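Local coordinates for protein Ribose/Galactose Isomerase (PDB 3ONO) that probably interconverts aldose and ketose forms of sugar phosphates, as a putative isomerase of the LacAB/RpiB family, at residues K5-M10 / K65-V70; M10-A15 / D46-Y51; L54-S59 / E181-A186; D170-L175 / P203-Y208. All coordinates share one frame; numbering follows the deposited sequence.

Contact 1: residues K5-M10 / K65-V70; sequences KIALMM and KAVDFV
K5 and D68 meet where two neighbouring strands of the parallel sheet begin. The backbone N of K5 donates to D68 OD2 over 2.8 Å in a nearly straight bond (170°) that arrives on the anti side of the carboxylate. The lysine side chain then passes the second segment atom by atom. CB lies beside D68 OD2 and the CA of V67, and CG stays near the same OD2. CD and CE both close on the oxygen of the A66 carbonyl, CE to 3.1 Å from A66 O, a buried atom with no hydrogen-bond partner in the model. A last bend (chi4 -83°) sets NZ 4.6 Å from D68 OD2, beyond a salt bridge. One water joins NZ to OD2. Two others, held only weakly by NZ, reach K65 O in the Schellman motif that ends helix 51-63, and one of them also donates to D68 OD1.

Further in, K5 O receives D68 N at 2.9 Å and, weakly, F69 N. A7 N donates to F69 O at 2.9 Å, within the parallel bridges I6-F69 and A7-V70. On the I6 and F69 face lies F137. On the A7 and V70 face, A7 CB rests 4.0 Å from V67 CG1, while V70 CG1 touches CG, SE and CE of selenomethionine M9, beneath helix 51-63. This is the interior of an alpha-beta-alpha sandwich. Its apolar packing gives way at the strand start to a hydrated pair of opposite charges, whose attraction is probably screened by the bridging waters; the directional hold there comes from the bonds of K5 N and K5 O to D68, not from a salt bridge.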
loop_
_atom_site.group_PDB
_atom_site.type_symbol
_atom_site.label_atom_id
_atom_site.label_comp_id
_atom_site.label_asym_id
_atom_site.label_seq_id
_atom_site.Cartn_x
_atom_site.Cartn_y
_atom_site.Cartn_z
ATOM N N LYS A 5 -2.761 2.540 29.522
ATOM C CA LYS A 5 -1.616 3.427 29.552
ATOM C C LYS A 5 -0.803 3.056 28.307
ATOM O O LYS A 5 -0.473 1.882 28.108
ATOM C CB LYS A 5 -0.789 3.202 30.812
ATOM C CG LYS A 5 -1.503 3.673 32.075
ATOM C CD LYS A 5 -0.596 3.527 33.308
ATOM C CE LYS A 5 -0.530 2.092 33.797
ATOM N NZ LYS A 5 -1.677 1.732 34.686
ATOM N N ILE A 6 -0.512 4.043 27.469
ATOM C CA ILE A 6 0.206 3.812 26.215
ATOM C C ILE A 6 1.531 4.572 26.205
ATOM O O ILE A 6 1.550 5.783 26.426
ATOM C CB ILE A 6 -0.636 4.284 25.021
ATOM C CG1 ILE A 6 -2.037 3.660 25.069
ATOM C CG2 ILE A 6 0.071 3.960 23.689
ATOM C CD1 ILE A 6 -3.053 4.299 24.082
ATOM N N ALA A 7 2.632 3.878 25.939
ATOM C CA ALA A 7 3.924 4.551 25.823
ATOM C C ALA A 7 4.322 4.708 24.364
ATOM O O ALA A 7 4.361 3.723 23.634
ATOM C CB ALA A 7 5.017 3.761 26.563
ATOM N N LEU A 8 4.625 5.936 23.950
ATOM C CA LEU A 8 5.182 6.179 22.622
ATOM C C LEU A 8 6.696 6.218 22.779
ATOM O O LEU A 8 7.203 6.872 23.695
ATOM C CB LEU A 8 4.694 7.518 22.074
ATOM C CG LEU A 8 5.369 8.013 20.800
ATOM C CD1 LEU A 8 5.089 7.039 19.670
ATOM C CD2 LEU A 8 4.827 9.415 20.465
HETATM N N MSE A 9 7.425 5.516 21.918
HETATM C CA MSE A 9 8.887 5.539 22.031
HETATM C C MSE A 9 9.535 5.523 20.656
HETATM O O MSE A 9 9.328 4.594 19.872
HETATM C CB MSE A 9 9.394 4.383 22.904
HETATM C CG MSE A 9 8.975 3.027 22.425
HETATM SE SE MSE A 9 9.625 1.648 23.647
HETATM C CE MSE A 9 8.507 2.037 25.163
HETATM N N MSE A 10 10.299 6.571 20.362
HETATM C CA MSE A 10 10.934 6.728 19.056
HETATM C C MSE A 10 12.452 6.895 19.198
HETATM O O MSE A 10 12.940 7.314 20.256
HETATM C CB MSE A 10 10.269 7.851 18.260
HETATM C CG MSE A 10 8.893 7.442 17.804
HETATM SE SE MSE A 10 7.822 8.931 17.162
HETATM C CE MSE A 10 8.912 9.362 15.602
ATOM N N LYS A 65 4.487 -3.921 34.025
ATOM C CA LYS A 65 3.116 -3.454 33.994
ATOM C C LYS A 65 2.968 -1.942 34.148
ATOM O O LYS A 65 1.879 -1.449 34.423
ATOM C CB LYS A 65 2.260 -4.215 34.997
ATOM C CG LYS A 65 2.243 -5.713 34.742
ATOM C CD LYS A 65 1.310 -6.406 35.710
ATOM C CE LYS A 65 1.524 -7.917 35.735
ATOM N NZ LYS A 65 0.700 -8.565 36.807
ATOM N N ALA A 66 4.052 -1.208 33.926
ATOM C CA ALA A 66 4.002 0.253 33.950
ATOM C C ALA A 66 3.089 0.809 32.868
ATOM O O ALA A 66 2.435 1.834 33.062
ATOM C CB ALA A 66 5.401 0.845 33.813
ATOM N N VAL A 67 3.061 0.148 31.714
ATOM C CA VAL A 67 2.121 0.506 30.668
ATOM C C VAL A 67 1.473 -0.750 30.102
ATOM O O VAL A 67 1.941 -1.868 30.335
ATOM C CB VAL A 67 2.765 1.322 29.518
ATOM C CG1 VAL A 67 3.484 2.549 30.064
ATOM C CG2 VAL A 67 3.694 0.446 28.693
ATOM N N ASP A 68 0.392 -0.538 29.352
ATOM C CA ASP A 68 -0.378 -1.621 28.762
ATOM C C ASP A 68 -0.059 -1.826 27.290
ATOM O O ASP A 68 -0.283 -2.913 26.769
ATOM C CB ASP A 68 -1.875 -1.343 28.901
ATOM C CG ASP A 68 -2.279 -1.085 30.342
ATOM O OD1 ASP A 68 -1.994 -1.966 31.180
ATOM O OD2 ASP A 68 -2.848 -0.001 30.615
ATOM N N PHE A 69 0.470 -0.798 26.630
ATOM C CA PHE A 69 0.636 -0.841 25.175
ATOM C C PHE A 69 1.783 0.075 24.778
ATOM O O PHE A 69 1.993 1.126 25.391
ATOM C CB PHE A 69 -0.651 -0.362 24.492
ATOM C CG PHE A 69 -0.827 -0.882 23.079
ATOM C CD1 PHE A 69 -0.307 -0.182 22.008
ATOM C CD2 PHE A 69 -1.501 -2.071 22.838
ATOM C CE1 PHE A 69 -0.478 -0.642 20.699
ATOM C CE2 PHE A 69 -1.675 -2.553 21.526
ATOM C CZ PHE A 69 -1.153 -1.833 20.459
ATOM N N VAL A 70 2.520 -0.325 23.752
ATOM C CA VAL A 70 3.638 0.458 23.245
ATOM C C VAL A 70 3.425 0.841 21.781
ATOM O O VAL A 70 3.091 -0.001 20.958
ATOM C CB VAL A 70 4.955 -0.343 23.387
ATOM C CG1 VAL A 70 6.080 0.279 22.537
ATOM C CG2 VAL A 70 5.338 -0.440 24.875
HETATM O O HOH W 1 -0.893 -1.394 33.637
HETATM O O HOH W 2 -3.988 0.546 33.052
HETATM O O HOH W 3 0.550 0.217 36.485
#

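Contact 2: residues M10-A15 / D46-Y51; sequences MENSQA and DHHLTY
N12 grips the carbonyl of L49 twice: its backbone N donates to L49 O at 3.0 Å and its side-chain ND2 to the same oxygen at 2.9 Å, the two coming from opposite faces of the carbonyl plane. The ND2 bond is straight (166°), and the acceptor lies in the amide plane. With CG between the backbone N and the carbonyl carbon (chi1 72°), the amide also meets the H48 imidazole, their planes only 19° apart; H48 NE2 is 3.3 Å from N12 CB. Beside this, E11 CB packs 3.5 Å from L49 O and touches the T50 carbonyl carbon. Both segments are loops following parallel strands, 5-8 and 35-38, at the C-terminal end of the parallel sheet, where Rossmann-like alpha/beta enzymes commonly place their active sites. One layer out, a water accepts from Y51 N and donates to E11 OE2 at 2.7 Å. That carboxylate is in turn held by its own loop: S13 OG and S13 N both donate to OE2, and Q14 N to OE1, while Q14 NE2 donates to S13 OG. T50, the N-cap of helix 51-63, binds I52 N through OG1, and N156 of a second subunit packs on T50 and Y51.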
loop_
_atom_site.group_PDB
_atom_site.type_symbol
_atom_site.label_atom_id
_atom_site.label_comp_id
_atom_site.label_asym_id
_atom_site.label_seq_id
_atom_site.Cartn_x
_atom_site.Cartn_y
_atom_site.Cartn_z
HETATM N N MSE A 10 10.299 6.571 20.362
HETATM C CA MSE A 10 10.934 6.728 19.056
HETATM C C MSE A 10 12.452 6.895 19.198
HETATM O O MSE A 10 12.940 7.314 20.256
HETATM C CB MSE A 10 10.269 7.851 18.260
HETATM C CG MSE A 10 8.893 7.442 17.804
HETATM SE SE MSE A 10 7.822 8.931 17.162
HETATM C CE MSE A 10 8.912 9.362 15.602
ATOM N N GLU A 11 13.183 6.513 18.153
ATOM C CA GLU A 11 14.645 6.514 18.174
ATOM C C GLU A 11 15.238 7.610 17.270
ATOM O O GLU A 11 14.507 8.425 16.710
ATOM C CB GLU A 11 15.213 5.136 17.801
ATOM C CG GLU A 11 14.617 4.547 16.515
ATOM C CD GLU A 11 14.969 5.341 15.269
ATOM O OE1 GLU A 11 14.065 6.000 14.742
ATOM O OE2 GLU A 11 16.132 5.299 14.819
ATOM N N ASN A 12 16.572 7.637 17.175
ATOM C CA ASN A 12 17.252 8.815 16.636
ATOM C C ASN A 12 16.937 9.111 15.173
ATOM O O ASN A 12 16.807 10.280 14.775
ATOM C CB ASN A 12 18.766 8.734 16.878
ATOM C CG ASN A 12 19.443 7.708 15.994
ATOM O OD1 ASN A 12 19.816 8.011 14.850
ATOM N ND2 ASN A 12 19.595 6.478 16.505
ATOM N N SER A 13 16.798 8.077 14.353
ATOM C CA SER A 13 16.631 8.356 12.921
ATOM C C SER A 13 15.320 9.094 12.627
ATOM O O SER A 13 15.235 9.883 11.672
ATOM C CB SER A 13 16.765 7.086 12.057
ATOM O OG SER A 13 15.629 6.229 12.138
ATOM N N GLN A 14 14.307 8.849 13.455
ATOM C CA GLN A 14 12.985 9.457 13.245
ATOM C C GLN A 14 12.599 10.482 14.316
ATOM O O GLN A 14 11.444 10.898 14.396
ATOM C CB GLN A 14 11.914 8.368 13.180
ATOM C CG GLN A 14 12.258 7.258 12.218
ATOM C CD GLN A 14 12.547 7.787 10.822
ATOM O OE1 GLN A 14 11.780 8.590 10.276
ATOM N NE2 GLN A 14 13.665 7.350 10.241
ATOM N N ALA A 15 13.565 10.908 15.116
ATOM C CA ALA A 15 13.280 11.754 16.273
ATOM C C ALA A 15 12.670 13.098 15.912
ATOM O O ALA A 15 11.901 13.644 16.699
ATOM C CB ALA A 15 14.545 11.960 17.114
ATOM N N ASP A 46 17.635 15.086 21.945
ATOM C CA ASP A 46 17.286 14.444 23.206
ATOM C C ASP A 46 18.214 13.272 23.524
ATOM O O ASP A 46 18.999 12.847 22.674
ATOM C CB ASP A 46 15.827 13.967 23.141
ATOM C CG ASP A 46 15.294 13.546 24.491
ATOM O OD1 ASP A 46 15.843 14.007 25.517
ATOM O OD2 ASP A 46 14.324 12.756 24.532
ATOM N N HIS A 47 18.125 12.768 24.759
ATOM C CA HIS A 47 18.854 11.573 25.190
ATOM C C HIS A 47 18.812 10.533 24.074
ATOM O O HIS A 47 17.733 10.096 23.696
ATOM C CB HIS A 47 18.196 11.016 26.445
ATOM C CG HIS A 47 18.777 9.720 26.925
ATOM N ND1 HIS A 47 20.018 9.627 27.516
ATOM C CD2 HIS A 47 18.274 8.463 26.905
ATOM C CE1 HIS A 47 20.247 8.371 27.860
ATOM N NE2 HIS A 47 19.209 7.642 27.492
ATOM N N HIS A 48 19.981 10.154 23.559
ATOM C CA HIS A 48 20.085 9.403 22.297
ATOM C C HIS A 48 19.712 7.925 22.461
ATOM O O HIS A 48 20.182 7.260 23.394
ATOM C CB HIS A 48 21.509 9.526 21.747
ATOM C CG HIS A 48 21.673 9.012 20.352
ATOM N ND1 HIS A 48 21.976 7.697 20.070
ATOM C CD2 HIS A 48 21.600 9.646 19.160
ATOM C CE1 HIS A 48 22.062 7.541 18.760
ATOM N NE2 HIS A 48 21.843 8.709 18.185
ATOM N N LEU A 49 18.878 7.432 21.540
ATOM C CA LEU A 49 18.397 6.053 21.531
ATOM C C LEU A 49 18.463 5.464 20.121
ATOM O O LEU A 49 18.288 6.184 19.123
ATOM C CB LEU A 49 16.931 6.025 21.955
ATOM C CG LEU A 49 16.555 6.528 23.345
ATOM C CD1 LEU A 49 15.054 6.342 23.522
ATOM C CD2 LEU A 49 17.327 5.743 24.412
ATOM N N THR A 50 18.661 4.152 20.032
ATOM C CA THR A 50 18.488 3.457 18.755
ATOM C C THR A 50 17.327 2.486 18.902
ATOM O O THR A 50 16.774 2.318 19.996
ATOM C CB THR A 50 19.693 2.582 18.393
ATOM O OG1 THR A 50 19.713 1.436 19.250
ATOM C CG2 THR A 50 20.997 3.340 18.531
ATOM N N TYR A 51 16.997 1.788 17.824
ATOM C CA TYR A 51 15.912 0.816 17.929
ATOM C C TYR A 51 16.244 -0.352 18.851
ATOM O O TYR A 51 15.337 -1.054 19.287
ATOM C CB TYR A 51 15.451 0.315 16.550
ATOM C CG TYR A 51 16.468 -0.475 15.766
ATOM C CD1 TYR A 51 16.716 -1.822 16.055
ATOM C CD2 TYR A 51 17.158 0.113 14.690
ATOM C CE1 TYR A 51 17.620 -2.559 15.303
ATOM C CE2 TYR A 51 18.075 -0.619 13.942
ATOM C CZ TYR A 51 18.312 -1.951 14.268
ATOM O OH TYR A 51 19.205 -2.701 13.531
HETATM O O HOH W 4 17.930 3.424 15.554
#

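Contact 3: residues L54-S59 / E181-A186; sequences LGIMAS and ELVKTA
The flat group where M57 meets A186 is the main-chain carbonyl of A186, whose oxygen is lined by the selenomethionine: CG stands 3.3 Å from A186 O, CE 3.5 Å and SE 3.7 Å. A bend at chi3 (83°) turns CE to that oxygen. M57 CG also touches A186 CB, at 3.7 Å. No hydrogen bond spans the two segments; the rest is aliphatic. I56 points at the other helix and divides its branches among three residues. Its CG2, anti to the backbone N, rests on A186 CB at 3.8 Å and on V183 CG1 at 4.1 Å, while CD1 reaches L182 CB at 3.9 Å. The isoleucine lies at about a right angle to both the L182 and V183 side chains. Behind this layer Y208 and L212 of helix 203-212 back V183, and V163 of a second subunit packs on L182. The small A186 lies where the helices come close: the segment axes pass 9.1 Å apart and cross at -68°. This is steep helix-on-helix packing, with short helix 180-186 of the C-terminal helical part laid across helix 51-63 of the alpha-beta-alpha sandwich.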
loop_
_atom_site.group_PDB
_atom_site.type_symbol
_atom_site.label_atom_id
_atom_site.label_comp_id
_atom_site.label_asym_id
_atom_site.label_seq_id
_atom_site.Cartn_x
_atom_site.Cartn_y
_atom_site.Cartn_z
ATOM N N LEU A 54 14.917 0.778 22.174
ATOM C CA LEU A 54 13.459 0.741 22.179
ATOM C C LEU A 54 12.916 -0.605 22.667
ATOM O O LEU A 54 11.958 -0.657 23.459
ATOM C CB LEU A 54 12.897 1.063 20.777
ATOM C CG LEU A 54 13.244 2.443 20.216
ATOM C CD1 LEU A 54 12.621 2.625 18.812
ATOM C CD2 LEU A 54 12.785 3.574 21.147
ATOM N N GLY A 55 13.471 -1.697 22.167
ATOM C CA GLY A 55 12.993 -3.008 22.570
ATOM C C GLY A 55 13.170 -3.233 24.065
ATOM O O GLY A 55 12.298 -3.803 24.741
ATOM N N ILE A 56 14.315 -2.806 24.590
ATOM C CA ILE A 56 14.588 -2.986 26.024
ATOM C C ILE A 56 13.600 -2.165 26.853
ATOM O O ILE A 56 13.048 -2.644 27.857
ATOM C CB ILE A 56 16.037 -2.564 26.359
ATOM C CG1 ILE A 56 17.016 -3.507 25.670
ATOM C CG2 ILE A 56 16.276 -2.568 27.879
ATOM C CD1 ILE A 56 18.423 -2.927 25.533
HETATM N N MSE A 57 13.374 -0.926 26.425
HETATM C CA MSE A 57 12.365 -0.071 27.057
HETATM C C MSE A 57 10.975 -0.684 26.998
HETATM O O MSE A 57 10.231 -0.647 27.980
HETATM C CB MSE A 57 12.369 1.328 26.415
HETATM C CG MSE A 57 13.731 1.969 26.530
HETATM SE SE MSE A 57 14.017 3.410 25.269
HETATM C CE MSE A 57 13.120 4.739 26.335
ATOM N N ALA A 58 10.611 -1.270 25.863
ATOM C CA ALA A 58 9.277 -1.865 25.779
ATOM C C ALA A 58 9.179 -3.019 26.767
ATOM O O ALA A 58 8.157 -3.185 27.454
ATOM C CB ALA A 58 8.995 -2.348 24.365
ATOM N N SER A 59 10.237 -3.823 26.846
ATOM C CA SER A 59 10.212 -4.945 27.799
ATOM C C SER A 59 10.059 -4.438 29.227
ATOM O O SER A 59 9.216 -4.930 29.984
ATOM C CB SER A 59 11.468 -5.828 27.715
ATOM O OG SER A 59 11.391 -6.858 28.707
ATOM N N GLU A 181 25.580 -1.524 29.295
ATOM C CA GLU A 181 25.593 -0.182 28.708
ATOM C C GLU A 181 24.273 0.092 27.957
ATOM O O GLU A 181 23.721 1.184 28.024
ATOM C CB GLU A 181 26.751 -0.039 27.717
ATOM C CG GLU A 181 27.896 0.882 28.149
ATOM C CD GLU A 181 28.388 1.781 26.990
ATOM O OE1 GLU A 181 29.292 1.366 26.209
ATOM O OE2 GLU A 181 27.855 2.910 26.861
ATOM N N LEU A 182 23.799 -0.905 27.225
ATOM C CA LEU A 182 22.547 -0.752 26.486
ATOM C C LEU A 182 21.402 -0.505 27.443
ATOM O O LEU A 182 20.579 0.362 27.201
ATOM C CB LEU A 182 22.228 -1.984 25.650
ATOM C CG LEU A 182 23.082 -2.267 24.422
ATOM C CD1 LEU A 182 22.699 -3.623 23.866
ATOM C CD2 LEU A 182 22.896 -1.179 23.345
ATOM N N VAL A 183 21.336 -1.264 28.534
ATOM C CA VAL A 183 20.187 -1.124 29.417
ATOM C C VAL A 183 20.240 0.213 30.151
ATOM O O VAL A 183 19.207 0.873 30.327
ATOM C CB VAL A 183 20.074 -2.283 30.413
ATOM C CG1 VAL A 183 18.738 -2.199 31.151
ATOM C CG2 VAL A 183 20.217 -3.626 29.683
ATOM N N LYS A 184 21.435 0.613 30.596
ATOM C CA LYS A 184 21.587 1.914 31.245
ATOM C C LYS A 184 21.102 3.044 30.339
ATOM O O LYS A 184 20.423 3.983 30.790
ATOM C CB LYS A 184 23.046 2.172 31.650
ATOM C CG LYS A 184 23.568 1.254 32.719
ATOM C CD LYS A 184 25.057 1.541 32.970
ATOM C CE LYS A 184 25.585 0.782 34.175
ATOM N NZ LYS A 184 25.722 -0.670 33.887
ATOM N N THR A 185 21.461 2.961 29.064
ATOM C CA THR A 185 21.031 3.974 28.098
ATOM C C THR A 185 19.515 3.932 27.959
ATOM O O THR A 185 18.856 4.967 27.954
ATOM C CB THR A 185 21.699 3.773 26.729
ATOM O OG1 THR A 185 23.114 4.018 26.858
ATOM C CG2 THR A 185 21.088 4.744 25.682
ATOM N N ALA A 186 18.965 2.721 27.881
ATOM C CA ALA A 186 17.514 2.562 27.689
ATOM C C ALA A 186 16.707 3.228 28.811
ATOM O O ALA A 186 15.653 3.814 28.554
ATOM C CB ALA A 186 17.141 1.075 27.558
#

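Contact 4: residues D170-L175 / P203-Y208; sequences DVVEGL and PEIAEY
V172 and Y208 join two helices of the C-terminal helical part, 171-177 and 203-212, which run nearly side by side in the same direction: the segment axes are 20° apart and approach to 10.6 Å. Most of the contact is apolar. V172 points into the gap and spreads its two methyls. CG2, anti to the carbonyl carbon, meets I205 CG1 at 4.0 Å, and CG1, anti to the backbone N, lies 4.3 Å from Y208 CB. At the start of the first helix V171 CG1 only just reaches I205 CD1, 4.5 Å away. Helix 51-63 backs the pair: I60 touches L175 and I205, N63 touches V171 and I205, and the two helices thus rest on the sandwich.

A second kind of contact puts a charged group against hydrocarbon. E204, extended beyond CG, lays its carboxylate over V172, with CD 3.9 Å from V172 CG2; E204 is exposed, and this places it at the solvent side of the pair.

The third kind sets an aromatic ring against an aliphatic side chain. The Y208 ring, its CG anti to the backbone N (chi1 166°), leans obliquely toward L175. Its hydroxyl has a partner beyond both segments, Q180 NE2, and also lies 3.3 Å from L175 O. Next to the hydroxyl-bearing carbon, Y208 CE2 touches L175 CB at 3.7 Å.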
loop_
_atom_site.group_PDB
_atom_site.type_symbol
_atom_site.label_atom_id
_atom_site.label_comp_id
_atom_site.label_asym_id
_atom_site.label_seq_id
_atom_site.Cartn_x
_atom_site.Cartn_y
_atom_site.Cartn_z
ATOM N N ASP A 170 14.401 -15.813 32.406
ATOM C CA ASP A 170 13.524 -14.996 33.232
ATOM C C ASP A 170 13.805 -13.532 32.890
ATOM O O ASP A 170 14.918 -13.191 32.483
ATOM C CB ASP A 170 13.762 -15.285 34.727
ATOM C CG ASP A 170 13.313 -16.687 35.138
ATOM O OD1 ASP A 170 12.539 -17.325 34.391
ATOM O OD2 ASP A 170 13.722 -17.143 36.229
ATOM N N VAL A 171 12.804 -12.667 33.011
ATOM C CA VAL A 171 12.977 -11.282 32.565
ATOM C C VAL A 171 14.224 -10.589 33.115
ATOM O O VAL A 171 15.064 -10.086 32.358
ATOM C CB VAL A 171 11.738 -10.439 32.848
ATOM C CG1 VAL A 171 12.005 -8.982 32.496
ATOM C CG2 VAL A 171 10.564 -10.975 32.045
ATOM N N VAL A 172 14.368 -10.565 34.431
ATOM C CA VAL A 172 15.499 -9.839 34.987
ATOM C C VAL A 172 16.831 -10.482 34.629
ATOM O O VAL A 172 17.770 -9.773 34.259
ATOM C CB VAL A 172 15.332 -9.572 36.484
ATOM C CG1 VAL A 172 16.584 -8.919 37.036
ATOM C CG2 VAL A 172 14.121 -8.678 36.694
ATOM N N GLU A 173 16.912 -11.813 34.697
ATOM C CA GLU A 173 18.133 -12.513 34.311
ATOM C C GLU A 173 18.515 -12.148 32.885
ATOM O O GLU A 173 19.686 -11.942 32.580
ATOM C CB GLU A 173 17.980 -14.034 34.386
ATOM C CG GLU A 173 19.299 -14.753 34.073
ATOM C CD GLU A 173 19.241 -16.273 34.237
ATOM O OE1 GLU A 173 18.314 -16.775 34.908
ATOM O OE2 GLU A 173 20.139 -16.963 33.693
ATOM N N GLY A 174 17.522 -12.125 32.005
ATOM C CA GLY A 174 17.773 -11.773 30.610
ATOM C C GLY A 174 18.293 -10.353 30.454
ATOM O O GLY A 174 19.224 -10.088 29.670
ATOM N N LEU A 175 17.712 -9.429 31.203
ATOM C CA LEU A 175 18.131 -8.040 31.104
ATOM C C LEU A 175 19.570 -7.924 31.594
ATOM O O LEU A 175 20.358 -7.143 31.066
ATOM C CB LEU A 175 17.223 -7.135 31.926
ATOM C CG LEU A 175 15.822 -6.912 31.350
ATOM C CD1 LEU A 175 14.991 -6.098 32.332
ATOM C CD2 LEU A 175 15.877 -6.245 29.951
ATOM N N PRO A 203 8.323 -5.097 41.861
ATOM C CA PRO A 203 9.476 -4.560 42.578
ATOM C C PRO A 203 10.828 -5.044 42.083
ATOM O O PRO A 203 11.777 -4.253 42.110
ATOM C CB PRO A 203 9.234 -5.035 44.021
ATOM C CG PRO A 203 7.738 -5.056 44.133
ATOM C CD PRO A 203 7.250 -5.535 42.771
ATOM N N GLU A 204 10.945 -6.305 41.674
ATOM C CA GLU A 204 12.251 -6.800 41.268
ATOM C C GLU A 204 12.798 -5.988 40.086
ATOM O O GLU A 204 14.008 -5.715 40.008
ATOM C CB GLU A 204 12.243 -8.295 40.929
ATOM C CG GLU A 204 13.667 -8.800 40.636
ATOM C CD GLU A 204 13.755 -10.259 40.186
ATOM O OE1 GLU A 204 12.711 -10.830 39.786
ATOM O OE2 GLU A 204 14.887 -10.822 40.227
ATOM N N ILE A 205 11.903 -5.606 39.179
ATOM C CA ILE A 205 12.313 -4.813 38.019
ATOM C C ILE A 205 12.707 -3.397 38.447
ATOM O O ILE A 205 13.750 -2.883 38.039
ATOM C CB ILE A 205 11.223 -4.783 36.946
ATOM C CG1 ILE A 205 10.924 -6.211 36.479
ATOM C CG2 ILE A 205 11.666 -3.905 35.772
ATOM C CD1 ILE A 205 9.886 -6.284 35.347
ATOM N N ALA A 206 11.898 -2.787 39.306
ATOM C CA ALA A 206 12.224 -1.466 39.825
ATOM C C ALA A 206 13.599 -1.476 40.498
ATOM O O ALA A 206 14.433 -0.600 40.255
ATOM C CB ALA A 206 11.168 -1.010 40.801
ATOM N N GLU A 207 13.845 -2.468 41.343
ATOM C CA GLU A 207 15.122 -2.522 42.045
ATOM C C GLU A 207 16.282 -2.684 41.071
ATOM O O GLU A 207 17.336 -2.067 41.242
ATOM C CB GLU A 207 15.126 -3.625 43.106
ATOM C CG GLU A 207 14.338 -3.258 44.362
ATOM C CD GLU A 207 14.821 -1.963 45.006
ATOM O OE1 GLU A 207 16.022 -1.874 45.342
ATOM O OE2 GLU A 207 13.996 -1.033 45.167
ATOM N N TYR A 208 16.082 -3.500 40.039
ATOM C CA TYR A 208 17.116 -3.686 39.031
ATOM C C TYR A 208 17.378 -2.380 38.288
ATOM O O TYR A 208 18.530 -1.984 38.121
ATOM C CB TYR A 208 16.727 -4.780 38.029
ATOM C CG TYR A 208 17.598 -4.782 36.797
ATOM C CD1 TYR A 208 18.944 -5.115 36.876
ATOM C CD2 TYR A 208 17.067 -4.452 35.543
ATOM C CE1 TYR A 208 19.753 -5.114 35.758
ATOM C CE2 TYR A 208 17.867 -4.454 34.413
ATOM C CZ TYR A 208 19.202 -4.784 34.521
ATOM O OH TYR A 208 20.009 -4.779 33.413
#

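The four contacts run from the middle of the sheet outward. Contact 1, about 6 Å from the chain centre, pairs strands 5-8 and 69-74. Contact 2, centred about 16 Å from contact 1, shares M10 and falls between its halves in sequence; both close before contact 4 opens. Helix 51-63 ties contact 1 to contact 3, M9 SE packing on L54 and M57. Contact 2 reaches contact 3 through L49 on M57 and through H47, which probably hydrogen-bonds T185 O. Contacts 3 and 4, centres about 12 Å apart and with alternating segments, touch where V183 packs on Y208 and L175. Helices 171-177, 180-186 and 203-212 thus pack on helix 51-63, which lies between them and the sheet.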